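PDB 6ZS0: DMATS type aromatic prenyltransferase from Streptomyces coelicolor, which probably transfers a dimethylallyl group from dimethylallyl diphosphate to C5 of the tryptophan indole, as a 5-dimethylallyltryptophan synthase with the ABBA-barrel fold. Local coordinates for residues Arg15-Val20 with His306-Ala311; Pro63-Leu68 with Thr340-Ser345; Asp117-Leu122 with Arg171-His176; Thr230-Phe235 with Phe271-Pro276. All coordinates share one frame; numbering follows the deposited sequence.

Interaction 1 (Arg15-Val20 with His306-Ala311); sequences RRLGSV and HRALAA
Ala311 and Val20 lose the most surface where two outer helices of the ABBA barrel pack side by side. The segments 15-20 and 306-311 run antiparallel at 165°, with axes 8.8 Å apart. The small Ala311 side chain lies where the helices come close. Ala311 CB sits among three side chains of the other helix. Leu17 CD2 lies 3.8 Å from Ala311 CB, and Arg16 CB meets the same methyl at 3.9 Å. Val20 CG2 completes the group around it.

Val20 has CG1 anti to its backbone N (chi1 169°). That branch reaches the start of the other segment, where it touches Arg307 CB and the backbone N of Ala308. One isopropyl group thus spans a full helical turn, from Arg307 to Ala311. Leu17 lays its CD2 branch against both alanines. CD2 comes within 3.3 Å of Ala308 O and also packs on Ala308 CB. On the barrel side of the pair, Leu17 touches Phe66 and Ala308 touches Leu68, both on strand 64-70.

At the exposed side Arg16 adds a polar contact. Arg16 bends at chi3 (-55°) and turns its guanidinium edge to the carbonyl of Ala311. Two nitrogens grip one oxygen, side-on. Arg16 NE donates to Ala311 O at 2.7 Å, in the carbonyl plane and on a lone pair, while Arg16 NH2 donates to the same Ala311 O at 2.9 Å.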
loop_
_atom_site.group_PDB
_atom_site.type_symbol
_atom_site.label_atom_id
_atom_site.label_comp_id
_atom_site.label_asym_id
_atom_site.label_seq_id
_atom_site.Cartn_x
_atom_site.Cartn_y
_atom_site.Cartn_z
ATOM N N ARG A 15 -13.856 -2.824 10.112
ATOM C CA ARG A 15 -14.554 -2.374 11.334
ATOM C C ARG A 15 -13.690 -2.634 12.562
ATOM O O ARG A 15 -13.568 -1.704 13.414
ATOM C CB ARG A 15 -15.900 -3.070 11.461
ATOM C CG ARG A 15 -16.929 -2.610 10.447
ATOM C CD ARG A 15 -18.189 -3.443 10.602
ATOM N NE ARG A 15 -19.125 -3.146 9.522
ATOM C CZ ARG A 15 -19.985 -2.131 9.516
ATOM N NH1 ARG A 15 -20.798 -1.954 8.480
ATOM N NH2 ARG A 15 -20.046 -1.312 10.545
ATOM N N ARG A 16 -13.145 -3.839 12.686
ATOM C CA ARG A 16 -12.363 -4.226 13.885
ATOM C C ARG A 16 -11.057 -3.442 13.899
ATOM O O ARG A 16 -10.680 -2.928 14.962
ATOM C CB ARG A 16 -12.154 -5.736 13.954
ATOM C CG ARG A 16 -13.449 -6.522 14.116
ATOM C CD ARG A 16 -13.190 -7.995 14.335
ATOM N NE ARG A 16 -12.369 -8.573 13.271
ATOM C CZ ARG A 16 -12.839 -9.140 12.170
ATOM N NH1 ARG A 16 -14.136 -9.239 11.970
ATOM N NH2 ARG A 16 -11.997 -9.629 11.274
ATOM N N LEU A 17 -10.380 -3.323 12.761
ATOM C CA LEU A 17 -9.127 -2.550 12.677
ATOM C C LEU A 17 -9.412 -1.071 12.927
ATOM O O LEU A 17 -8.628 -0.455 13.632
ATOM C CB LEU A 17 -8.482 -2.744 11.302
ATOM C CG LEU A 17 -7.742 -4.042 11.073
ATOM C CD1 LEU A 17 -7.393 -4.160 9.591
ATOM C CD2 LEU A 17 -6.488 -4.127 11.941
ATOM N N GLY A 18 -10.494 -0.529 12.369
ATOM C CA GLY A 18 -10.883 0.887 12.549
ATOM C C GLY A 18 -11.052 1.205 14.027
ATOM O O GLY A 18 -10.569 2.258 14.471
ATOM N N SER A 19 -11.656 0.297 14.779
ATOM C CA SER A 19 -11.889 0.488 16.235
ATOM C C SER A 19 -10.553 0.466 16.969
ATOM O O SER A 19 -10.322 1.358 17.828
ATOM C CB SER A 19 -12.823 -0.524 16.776
ATOM O OG SER A 19 -14.014 -0.526 16.023
ATOM N N VAL A 20 -9.684 -0.481 16.627
ATOM C CA VAL A 20 -8.312 -0.555 17.192
ATOM C C VAL A 20 -7.603 0.785 16.935
ATOM O O VAL A 20 -6.882 1.229 17.820
ATOM C CB VAL A 20 -7.524 -1.757 16.624
ATOM C CG1 VAL A 20 -6.038 -1.690 16.984
ATOM C CG2 VAL A 20 -8.122 -3.071 17.107
ATOM N N HIS A 306 -0.180 -5.045 17.939
ATOM C CA HIS A 306 -0.542 -6.390 18.475
ATOM C C HIS A 306 -2.060 -6.588 18.414
ATOM O O HIS A 306 -2.503 -7.667 17.984
ATOM C CB HIS A 306 -0.013 -6.596 19.900
ATOM C CG HIS A 306 1.465 -6.700 19.973
ATOM N ND1 HIS A 306 2.289 -5.655 19.642
ATOM C CD2 HIS A 306 2.273 -7.711 20.357
ATOM C CE1 HIS A 306 3.540 -6.014 19.797
ATOM N NE2 HIS A 306 3.560 -7.267 20.258
ATOM N N ARG A 307 -2.837 -5.582 18.796
ATOM C CA ARG A 307 -4.314 -5.654 18.719
ATOM C C ARG A 307 -4.757 -5.701 17.252
ATOM O O ARG A 307 -5.748 -6.390 16.970
ATOM C CB ARG A 307 -4.956 -4.473 19.443
ATOM C CG ARG A 307 -4.706 -4.512 20.944
ATOM C CD ARG A 307 -5.524 -3.488 21.703
ATOM N NE ARG A 307 -4.696 -2.367 22.132
ATOM C CZ ARG A 307 -4.899 -1.083 21.826
ATOM N NH1 ARG A 307 -5.928 -0.706 21.068
ATOM N NH2 ARG A 307 -4.062 -0.174 22.296
ATOM N N ALA A 308 -4.049 -4.992 16.365
ATOM C CA ALA A 308 -4.393 -4.937 14.924
ATOM C C ALA A 308 -4.316 -6.346 14.337
ATOM O O ALA A 308 -5.211 -6.729 13.605
ATOM C CB ALA A 308 -3.476 -3.982 14.216
ATOM N N LEU A 309 -3.258 -7.097 14.618
ATOM C CA LEU A 309 -3.153 -8.469 14.085
ATOM C C LEU A 309 -4.331 -9.326 14.560
ATOM O O LEU A 309 -4.914 -10.004 13.724
ATOM C CB LEU A 309 -1.791 -9.085 14.410
ATOM C CG LEU A 309 -0.832 -9.015 13.233
ATOM C CD1 LEU A 309 -0.553 -7.558 12.890
ATOM C CD2 LEU A 309 0.455 -9.777 13.514
ATOM N N ALA A 310 -4.719 -9.263 15.830
ATOM C CA ALA A 310 -5.854 -10.066 16.348
ATOM C C ALA A 310 -7.168 -9.621 15.683
ATOM O O ALA A 310 -8.022 -10.484 15.456
ATOM C CB ALA A 310 -5.887 -9.980 17.860
ATOM N N ALA A 311 -7.314 -8.339 15.344
ATOM C CA ALA A 311 -8.456 -7.785 14.580
ATOM C C ALA A 311 -8.550 -8.426 13.194
ATOM O O ALA A 311 -9.675 -8.697 12.741
ATOM C CB ALA A 311 -8.329 -6.290 14.462
#

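Interaction 2 (Pro63-Leu68 with Thr340-Ser345); sequences PVEFSL and TAYLSS
Phe66 and Leu343 form an antiparallel hydrogen-bonded pair, as do Leu68 and Ala341, while Ser67 and Tyr342 between them form a non-hydrogen-bonded pair. The bond from Leu343 N to Phe66 O is 2.7 Å long and nearly straight at 176°, although the nitrogen stands above the carbonyl plane. Past the regular ladder a water takes over. It donates to Val64 O and accepts from Ser345 N.

Phe66, Leu68, Ala341 and Leu343 face the outer helices. Leu68 CD1 and Leu343 CD1 meet at 4.2 Å. Leu343 also packs on Leu309 and Leu312 of helix 303-312, and Phe66 reaches Gln13 of helix 6-20.

Glu65, Ser67 and Tyr342 lie on the other face. Tyr342 CD2 is 3.6 Å from Ser67 CB and 3.7 Å from Glu65 OE1. Glu65 is extended, with CG anti to the backbone N (chi1 -180°). This carries its carboxylate across the Tyr342 side chain, the carboxylate and ring planes 52° apart. Glu65 CG passes 3.4 Å from Leu343 O on the way. A second water donates to Glu65 OE2 at 2.6 Å and makes a weak bond to Ser344 OG. Thr340 CG2 packs against Ser67 CB, and the Thr340 hydroxyl hydrogen-bonds with that of Ser69.

Strands 64-70 and 338-344 are the first and last of the sheet. Their pairing closes the ten-stranded antiparallel barrel of the ABBA fold.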
loop_
_atom_site.group_PDB
_atom_site.type_symbol
_atom_site.label_atom_id
_atom_site.label_comp_id
_atom_site.label_asym_id
_atom_site.label_seq_id
_atom_site.Cartn_x
_atom_site.Cartn_y
_atom_site.Cartn_z
ATOM N N PRO A 63 -8.469 -8.631 -3.002
ATOM C CA PRO A 63 -8.280 -7.306 -3.584
ATOM C C PRO A 63 -8.408 -6.153 -2.599
ATOM O O PRO A 63 -8.865 -5.070 -2.964
ATOM C CB PRO A 63 -9.408 -7.265 -4.612
ATOM C CG PRO A 63 -10.517 -8.030 -3.943
ATOM C CD PRO A 63 -9.813 -9.184 -3.254
ATOM N N VAL A 64 -8.010 -6.410 -1.349
ATOM C CA VAL A 64 -8.018 -5.454 -0.233
ATOM C C VAL A 64 -6.762 -5.711 0.583
ATOM O O VAL A 64 -6.427 -6.890 0.766
ATOM C CB VAL A 64 -9.252 -5.616 0.653
ATOM C CG1 VAL A 64 -9.296 -4.561 1.738
ATOM C CG2 VAL A 64 -10.553 -5.583 -0.151
ATOM N N GLU A 65 -6.149 -4.635 1.047
ATOM C CA GLU A 65 -5.025 -4.695 1.999
ATOM C C GLU A 65 -5.192 -3.536 2.954
ATOM O O GLU A 65 -5.785 -2.548 2.582
ATOM C CB GLU A 65 -3.682 -4.602 1.274
ATOM C CG GLU A 65 -2.481 -4.670 2.217
ATOM C CD GLU A 65 -1.143 -4.483 1.517
ATOM O OE1 GLU A 65 -0.866 -3.343 1.078
ATOM O OE2 GLU A 65 -0.389 -5.490 1.406
ATOM N N PHE A 66 -4.766 -3.701 4.187
ATOM C CA PHE A 66 -4.860 -2.622 5.189
ATOM C C PHE A 66 -3.469 -2.134 5.543
ATOM O O PHE A 66 -2.470 -2.837 5.294
ATOM C CB PHE A 66 -5.562 -3.098 6.449
ATOM C CG PHE A 66 -6.969 -3.565 6.185
ATOM C CD1 PHE A 66 -7.262 -4.918 6.082
ATOM C CD2 PHE A 66 -7.987 -2.643 5.996
ATOM C CE1 PHE A 66 -8.560 -5.350 5.840
ATOM C CE2 PHE A 66 -9.281 -3.074 5.744
ATOM C CZ PHE A 66 -9.570 -4.425 5.683
ATOM N N SER A 67 -3.400 -0.936 6.076
ATOM C CA SER A 67 -2.146 -0.456 6.690
ATOM C C SER A 67 -2.461 0.393 7.912
ATOM O O SER A 67 -3.504 1.055 7.941
ATOM C CB SER A 67 -1.273 0.254 5.688
ATOM O OG SER A 67 -1.830 1.479 5.228
ATOM N N LEU A 68 -1.532 0.390 8.862
ATOM C CA LEU A 68 -1.529 1.324 10.007
ATOM C C LEU A 68 -0.210 2.059 10.003
ATOM O O LEU A 68 0.848 1.385 10.021
ATOM C CB LEU A 68 -1.713 0.562 11.310
ATOM C CG LEU A 68 -3.101 -0.022 11.532
ATOM C CD1 LEU A 68 -3.145 -0.855 12.797
ATOM C CD2 LEU A 68 -4.153 1.065 11.587
ATOM N N THR A 340 5.159 2.292 9.107
ATOM C CA THR A 340 3.895 1.758 8.557
ATOM C C THR A 340 3.990 0.239 8.476
ATOM O O THR A 340 5.009 -0.250 8.031
ATOM C CB THR A 340 3.552 2.386 7.206
ATOM O OG1 THR A 340 3.512 3.811 7.336
ATOM C CG2 THR A 340 2.207 1.932 6.695
ATOM N N ALA A 341 2.935 -0.447 8.927
ATOM C CA ALA A 341 2.758 -1.905 8.798
ATOM C C ALA A 341 1.659 -2.130 7.784
ATOM O O ALA A 341 0.586 -1.604 7.968
ATOM C CB ALA A 341 2.433 -2.543 10.133
ATOM N N TYR A 342 1.976 -2.886 6.726
ATOM C CA TYR A 342 1.003 -3.318 5.701
ATOM C C TYR A 342 0.478 -4.676 6.128
ATOM O O TYR A 342 1.298 -5.604 6.315
ATOM C CB TYR A 342 1.650 -3.291 4.310
ATOM C CG TYR A 342 1.977 -1.883 3.916
ATOM C CD1 TYR A 342 3.133 -1.273 4.382
ATOM C CD2 TYR A 342 1.069 -1.102 3.239
ATOM C CE1 TYR A 342 3.416 0.052 4.110
ATOM C CE2 TYR A 342 1.329 0.227 2.966
ATOM C CZ TYR A 342 2.494 0.813 3.417
ATOM O OH TYR A 342 2.739 2.136 3.155
ATOM N N LEU A 343 -0.838 -4.787 6.256
ATOM C CA LEU A 343 -1.517 -5.944 6.872
ATOM C C LEU A 343 -2.379 -6.663 5.838
ATOM O O LEU A 343 -3.279 -6.031 5.231
ATOM C CB LEU A 343 -2.353 -5.469 8.058
ATOM C CG LEU A 343 -1.569 -4.675 9.105
ATOM C CD1 LEU A 343 -2.492 -4.118 10.194
ATOM C CD2 LEU A 343 -0.444 -5.489 9.707
ATOM N N SER A 344 -2.122 -7.950 5.686
ATOM C CA SER A 344 -2.777 -8.817 4.697
ATOM C C SER A 344 -4.188 -9.170 5.170
ATOM O O SER A 344 -4.350 -9.564 6.316
ATOM C CB SER A 344 -1.941 -10.068 4.482
ATOM O OG SER A 344 -0.672 -9.736 3.912
ATOM N N SER A 345 -5.179 -9.111 4.295
ATOM C CA SER A 345 -6.552 -9.546 4.618
ATOM C C SER A 345 -6.628 -11.076 4.740
ATOM O O SER A 345 -7.296 -11.576 5.624
ATOM C CB SER A 345 -7.521 -8.993 3.607
ATOM O OG SER A 345 -8.773 -9.637 3.736
HETATM O O HOH W 1 -4.317 -8.340 1.648
HETATM O O HOH W 2 -1.585 -7.742 1.445
#

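Interaction 3 (Asp117-Leu122 with Arg171-His176); sequences DELLDL and RRLGHH
Arg172 is extended from CG to NE (chi3 -180°) and so reaches Asp121 tip to tip. Asp121 turns its CG between its own backbone N and carbonyl carbon (chi1 58°), which swings the carboxylate toward the arginine. The contact lies in the outer helical layer of the ABBA barrel. It joins the end of helix 162-175 to the turn before helix 120-123 and to that helix itself. Asp117 to Leu120 form a type I turn. Gly174, with positive phi, is the C-prime residue of the Schellman motif that ends the other helix.

The salt bridge is end-on and nearly flat, with planes 13° apart. Arg172 NH1 bonds Asp121 OD1 at 2.8 Å, and Arg172 NH2 bonds Asp121 OD2 at 2.9 Å. Both oxygens use their syn lone pairs. Glu168 forms a salt bridge with Arg172 NE, so the positive charge is probably balanced by two carboxylates. These bonds fix the rotation of the guanidinium.

Leu122 covers one face of this group. Its CG lies 3.7 Å from Arg172 CZ. Deeper in, Leu119 CD1 meets Leu173 CD1 at 4.2 Å, and both leucines touch Leu193 of the barrel. An alanine in place of Arg172 would probably leave the Asp121 carboxylate without its charged mate and open a gap beside Leu122.

The same guanidinium also holds the backbone of the turn. Arg172 NH1 donates to Glu118 O at 2.7 Å, in the plane of that carbonyl.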
loop_
_atom_site.group_PDB
_atom_site.type_symbol
_atom_site.label_atom_id
_atom_site.label_comp_id
_atom_site.label_asym_id
_atom_site.label_seq_id
_atom_site.Cartn_x
_atom_site.Cartn_y
_atom_site.Cartn_z
ATOM N N ASP A 117 -6.719 13.259 -14.413
ATOM C CA ASP A 117 -7.180 13.403 -15.815
ATOM C C ASP A 117 -6.005 13.688 -16.742
ATOM O O ASP A 117 -5.995 13.149 -17.846
ATOM C CB ASP A 117 -8.241 14.492 -15.912
ATOM C CG ASP A 117 -9.590 14.068 -15.367
ATOM O OD1 ASP A 117 -9.814 12.843 -15.194
ATOM O OD2 ASP A 117 -10.418 14.962 -15.145
ATOM N N GLU A 118 -5.045 14.480 -16.281
ATOM C CA GLU A 118 -3.798 14.822 -17.002
ATOM C C GLU A 118 -3.010 13.561 -17.375
ATOM O O GLU A 118 -2.219 13.664 -18.316
ATOM C CB GLU A 118 -2.911 15.740 -16.157
ATOM C CG GLU A 118 -3.403 17.147 -16.088
ATOM C CD GLU A 118 -3.160 17.964 -17.349
ATOM O OE1 GLU A 118 -2.432 17.463 -18.274
ATOM O OE2 GLU A 118 -3.691 19.084 -17.412
ATOM N N LEU A 119 -3.233 12.421 -16.690
ATOM C CA LEU A 119 -2.379 11.199 -16.822
ATOM C C LEU A 119 -3.090 10.042 -17.519
ATOM O O LEU A 119 -2.397 9.055 -17.817
ATOM C CB LEU A 119 -1.961 10.737 -15.426
ATOM C CG LEU A 119 -1.127 11.725 -14.624
ATOM C CD1 LEU A 119 -0.627 11.069 -13.360
ATOM C CD2 LEU A 119 0.023 12.286 -15.429
ATOM N N LEU A 120 -4.403 10.103 -17.749
ATOM C CA LEU A 120 -5.190 8.879 -18.081
ATOM C C LEU A 120 -4.753 8.250 -19.405
ATOM O O LEU A 120 -4.785 7.016 -19.503
ATOM C CB LEU A 120 -6.683 9.213 -18.103
ATOM C CG LEU A 120 -7.303 9.506 -16.742
ATOM C CD1 LEU A 120 -8.790 9.675 -16.886
ATOM C CD2 LEU A 120 -6.982 8.417 -15.722
ATOM N N ASP A 121 -4.393 9.035 -20.417
ATOM C CA ASP A 121 -3.964 8.442 -21.705
ATOM C C ASP A 121 -2.671 7.645 -21.508
ATOM O O ASP A 121 -2.493 6.629 -22.223
ATOM C CB ASP A 121 -3.775 9.473 -22.803
ATOM C CG ASP A 121 -2.775 10.526 -22.424
ATOM O OD1 ASP A 121 -3.037 11.221 -21.433
ATOM O OD2 ASP A 121 -1.740 10.612 -23.091
ATOM N N LEU A 122 -1.796 8.069 -20.590
ATOM C CA LEU A 122 -0.522 7.355 -20.321
ATOM C C LEU A 122 -0.828 6.024 -19.639
ATOM O O LEU A 122 -0.152 5.027 -19.959
ATOM C CB LEU A 122 0.388 8.177 -19.414
ATOM C CG LEU A 122 0.941 9.480 -19.986
ATOM C CD1 LEU A 122 1.594 10.279 -18.886
ATOM C CD2 LEU A 122 1.931 9.212 -21.106
ATOM N N ARG A 171 6.458 15.548 -15.712
ATOM C CA ARG A 171 6.428 16.787 -16.532
ATOM C C ARG A 171 5.005 17.350 -16.569
ATOM O O ARG A 171 4.822 18.546 -16.296
ATOM C CB ARG A 171 6.940 16.514 -17.945
ATOM C CG ARG A 171 7.093 17.776 -18.777
ATOM C CD ARG A 171 7.074 17.504 -20.258
ATOM N NE ARG A 171 5.813 16.987 -20.765
ATOM C CZ ARG A 171 4.702 17.699 -20.950
ATOM N NH1 ARG A 171 4.657 18.985 -20.648
ATOM N NH2 ARG A 171 3.623 17.116 -21.435
ATOM N N ARG A 172 4.026 16.528 -16.912
ATOM C CA ARG A 172 2.624 16.975 -17.023
ATOM C C ARG A 172 2.131 17.490 -15.665
ATOM O O ARG A 172 1.221 18.325 -15.669
ATOM C CB ARG A 172 1.729 15.848 -17.522
ATOM C CG ARG A 172 2.051 15.345 -18.921
ATOM C CD ARG A 172 1.025 14.306 -19.254
ATOM N NE ARG A 172 1.168 13.691 -20.564
ATOM C CZ ARG A 172 0.250 12.903 -21.113
ATOM N NH1 ARG A 172 -0.886 12.657 -20.476
ATOM N NH2 ARG A 172 0.448 12.390 -22.318
ATOM N N LEU A 173 2.685 17.004 -14.545
ATOM C CA LEU A 173 2.238 17.405 -13.185
ATOM C C LEU A 173 3.038 18.633 -12.717
ATOM O O LEU A 173 2.976 18.949 -11.521
ATOM C CB LEU A 173 2.394 16.230 -12.211
ATOM C CG LEU A 173 1.528 14.993 -12.480
ATOM C CD1 LEU A 173 1.878 13.888 -11.498
ATOM C CD2 LEU A 173 0.047 15.304 -12.400
ATOM N N GLY A 174 3.797 19.263 -13.611
ATOM C CA GLY A 174 4.466 20.550 -13.355
ATOM C C GLY A 174 5.773 20.368 -12.615
ATOM O O GLY A 174 6.219 21.338 -11.976
ATOM N N HIS A 175 6.391 19.188 -12.716
ATOM C CA HIS A 175 7.652 18.845 -12.015
ATOM C C HIS A 175 8.807 18.720 -13.004
ATOM O O HIS A 175 9.837 18.187 -12.625
ATOM C CB HIS A 175 7.454 17.588 -11.173
ATOM C CG HIS A 175 6.561 17.832 -10.018
ATOM N ND1 HIS A 175 6.947 18.616 -8.947
ATOM C CD2 HIS A 175 5.301 17.440 -9.771
ATOM C CE1 HIS A 175 5.956 18.667 -8.079
ATOM N NE2 HIS A 175 4.937 17.961 -8.562
ATOM N N HIS A 176 8.653 19.258 -14.211
ATOM C CA HIS A 176 9.757 19.415 -15.192
ATOM C C HIS A 176 10.532 18.093 -15.303
ATOM O O HIS A 176 9.871 17.040 -15.521
ATOM C CB HIS A 176 10.602 20.642 -14.807
ATOM C CG HIS A 176 9.787 21.891 -14.765
ATOM N ND1 HIS A 176 9.147 22.323 -13.609
ATOM C CD2 HIS A 176 9.447 22.768 -15.737
ATOM C CE1 HIS A 176 8.469 23.429 -13.870
ATOM N NE2 HIS A 176 8.642 23.729 -15.170
#

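Interaction 4 (Thr230-Phe235 with Phe271-Pro276)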
loop_
_atom_site.group_PDB
_atom_site.type_symbol
_atom_site.label_atom_id
_atom_site.label_comp_id
_atom_site.label_asym_id
_atom_site.label_seq_id
_atom_site.Cartn_x
_atom_site.Cartn_y
_atom_site.Cartn_z
ATOM N N THR A 230 21.751 6.708 8.673
ATOM C CA THR A 230 21.903 5.773 9.822
ATOM C C THR A 230 20.529 5.199 10.217
ATOM O O THR A 230 20.493 4.005 10.619
ATOM C CB THR A 230 22.644 6.453 10.983
ATOM O OG1 THR A 230 22.118 7.770 11.148
ATOM C CG2 THR A 230 24.133 6.535 10.744
ATOM N N ALA A 231 19.448 5.988 10.121
ATOM C CA ALA A 231 18.072 5.553 10.463
ATOM C C ALA A 231 17.610 4.560 9.396
ATOM O O ALA A 231 16.930 3.600 9.731
ATOM C CB ALA A 231 17.110 6.718 10.566
ATOM N N VAL A 232 17.977 4.810 8.155
ATOM C CA VAL A 232 17.563 3.954 7.015
ATOM C C VAL A 232 18.292 2.613 7.151
ATOM O O VAL A 232 17.642 1.566 6.997
ATOM C CB VAL A 232 17.814 4.652 5.668
ATOM C CG1 VAL A 232 17.497 3.734 4.501
ATOM C CG2 VAL A 232 16.997 5.930 5.552
ATOM N N GLU A 233 19.583 2.625 7.505
ATOM C CA GLU A 233 20.376 1.375 7.654
ATOM C C GLU A 233 19.855 0.578 8.843
ATOM O O GLU A 233 19.732 -0.634 8.714
ATOM C CB GLU A 233 21.873 1.647 7.825
ATOM C CG GLU A 233 22.520 2.167 6.562
ATOM C CD GLU A 233 23.988 1.836 6.401
ATOM O OE1 GLU A 233 24.415 0.752 6.883
ATOM O OE2 GLU A 233 24.701 2.640 5.764
ATOM N N GLY A 234 19.577 1.251 9.960
ATOM C CA GLY A 234 19.041 0.608 11.166
ATOM C C GLY A 234 17.724 -0.082 10.860
ATOM O O GLY A 234 17.528 -1.236 11.269
ATOM N N PHE A 235 16.858 0.595 10.129
ATOM C CA PHE A 235 15.517 0.077 9.811
ATOM C C PHE A 235 15.706 -1.125 8.889
ATOM O O PHE A 235 15.086 -2.174 9.133
ATOM C CB PHE A 235 14.653 1.153 9.175
ATOM C CG PHE A 235 13.460 0.604 8.457
ATOM C CD1 PHE A 235 12.384 0.099 9.172
ATOM C CD2 PHE A 235 13.424 0.569 7.083
ATOM C CE1 PHE A 235 11.301 -0.448 8.510
ATOM C CE2 PHE A 235 12.314 0.067 6.430
ATOM C CZ PHE A 235 11.260 -0.435 7.145
ATOM N N PHE A 271 10.417 10.582 1.227
ATOM C CA PHE A 271 11.032 9.287 0.862
ATOM C C PHE A 271 10.524 8.190 1.790
ATOM O O PHE A 271 10.530 8.368 3.019
ATOM C CB PHE A 271 12.547 9.392 0.932
ATOM C CG PHE A 271 13.247 8.063 0.881
ATOM C CD1 PHE A 271 13.666 7.435 2.040
ATOM C CD2 PHE A 271 13.448 7.421 -0.327
ATOM C CE1 PHE A 271 14.321 6.212 1.989
ATOM C CE2 PHE A 271 14.095 6.196 -0.372
ATOM C CZ PHE A 271 14.544 5.597 0.787
ATOM N N THR A 272 10.131 7.042 1.218
ATOM C CA THR A 272 9.742 5.869 2.030
ATOM C C THR A 272 10.501 4.650 1.525
ATOM O O THR A 272 10.619 4.483 0.267
ATOM C CB THR A 272 8.227 5.621 1.999
ATOM O OG1 THR A 272 7.565 6.802 2.468
ATOM C CG2 THR A 272 7.835 4.421 2.840
ATOM N N LEU A 273 11.022 3.848 2.453
ATOM C CA LEU A 273 11.582 2.510 2.139
ATOM C C LEU A 273 10.658 1.406 2.640
ATOM O O LEU A 273 10.270 1.447 3.812
ATOM C CB LEU A 273 12.962 2.360 2.775
ATOM C CG LEU A 273 13.671 1.040 2.471
ATOM C CD1 LEU A 273 14.049 0.944 1.015
ATOM C CD2 LEU A 273 14.924 0.891 3.322
ATOM N N TYR A 274 10.291 0.489 1.741
ATOM C CA TYR A 274 9.375 -0.652 1.993
ATOM C C TYR A 274 10.193 -1.948 1.967
ATOM O O TYR A 274 10.891 -2.233 0.957
ATOM C CB TYR A 274 8.285 -0.735 0.922
ATOM C CG TYR A 274 7.431 0.503 0.760
ATOM C CD1 TYR A 274 6.181 0.610 1.363
ATOM C CD2 TYR A 274 7.870 1.564 -0.013
ATOM C CE1 TYR A 274 5.406 1.762 1.219
ATOM C CE2 TYR A 274 7.097 2.700 -0.196
ATOM C CZ TYR A 274 5.879 2.817 0.442
ATOM O OH TYR A 274 5.137 3.964 0.295
ATOM N N ILE A 275 10.131 -2.709 3.047
ATOM C CA ILE A 275 10.767 -4.044 3.139
ATOM C C ILE A 275 9.673 -5.109 3.225
ATOM O O ILE A 275 8.856 -5.081 4.139
ATOM C CB ILE A 275 11.721 -4.101 4.348
ATOM C CG1 ILE A 275 12.790 -3.000 4.325
ATOM C CG2 ILE A 275 12.335 -5.480 4.460
ATOM C CD1 ILE A 275 13.665 -3.002 3.156
ATOM N N PRO A 276 9.673 -6.103 2.311
ATOM C CA PRO A 276 8.705 -7.209 2.343
ATOM C C PRO A 276 9.062 -8.222 3.447
ATOM O O PRO A 276 9.504 -9.344 3.166
ATOM C CB PRO A 276 8.808 -7.781 0.930
ATOM C CG PRO A 276 10.221 -7.517 0.532
ATOM C CD PRO A 276 10.568 -6.181 1.153
#
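Phe235 and Val232 project from helix 229-240 onto strand 270-275, packing an outer helix against the barrel wall of the ABBA fold. The segments run nearly parallel, at 15°, with axes 10.5 Å apart. All five touching residues are buried.

One contact is purely aliphatic. Val232 CG1 meets Leu273 CD2 at 4.0 Å, the two side chains crossing at a slant. Val232 directs CG1 there because this branch is anti to its backbone N (chi1 175°). Ala217 of helix 214-217 touches both Val232 and Leu273 and adds to the same apolar layer.

Contacts with aromatic rings form the second group. The other methyl of Val232, CG2, approaches the Phe271 ring more loosely, 4.5 Å from Phe271 CE1. Phe235 has its CG anti to the backbone N (chi1 162°), which extends the ring toward the strand. Phe235 CD2 lies 4.1 Å from Leu273 CD2. Farther along the ring, Phe235 CE2 meets Ile275 CG1 at 3.8 Å, as the two side chains slide past each other in opposite directions. Leu273 CD2 lies near the ring plane, and Ile275 CG1 stands to one side of it. Leu329 of the adjacent strand 324-332 also touches Phe235. An alanine in place of Phe235 would probably open a gap between the helix and Leu273 and Ile275, and leave Ile275 without its aromatic partner.

One polar atom also enters the contact. The ring reaches past the leucine side chain to the strand backbone, placing Phe235 CE2 3.6 Å from Leu273 O.

Overall arrangement
Interaction 2 joins the first and last strands of the ten-stranded barrel, its centre about 7 Å from the centre of the chain. Interaction 1 lies directly outside it, centres 11 Å apart. The two contacts pack on each other, with Ala308 against Leu343 among the touches, so they share one core; their segments alternate along the chain. Interaction 4 lies on the same barrel, with its centre 18 Å from that of interaction 2, and Tyr274 touches Tyr342. Interaction 3 is remote, 38 Å from interaction 1 between centres and across the chain's centre. Interactions 3 and 4 follow in series inside the loop that interactions 1 and 2 close. Chain ends and middle thus build one closed barrel with a helical coat.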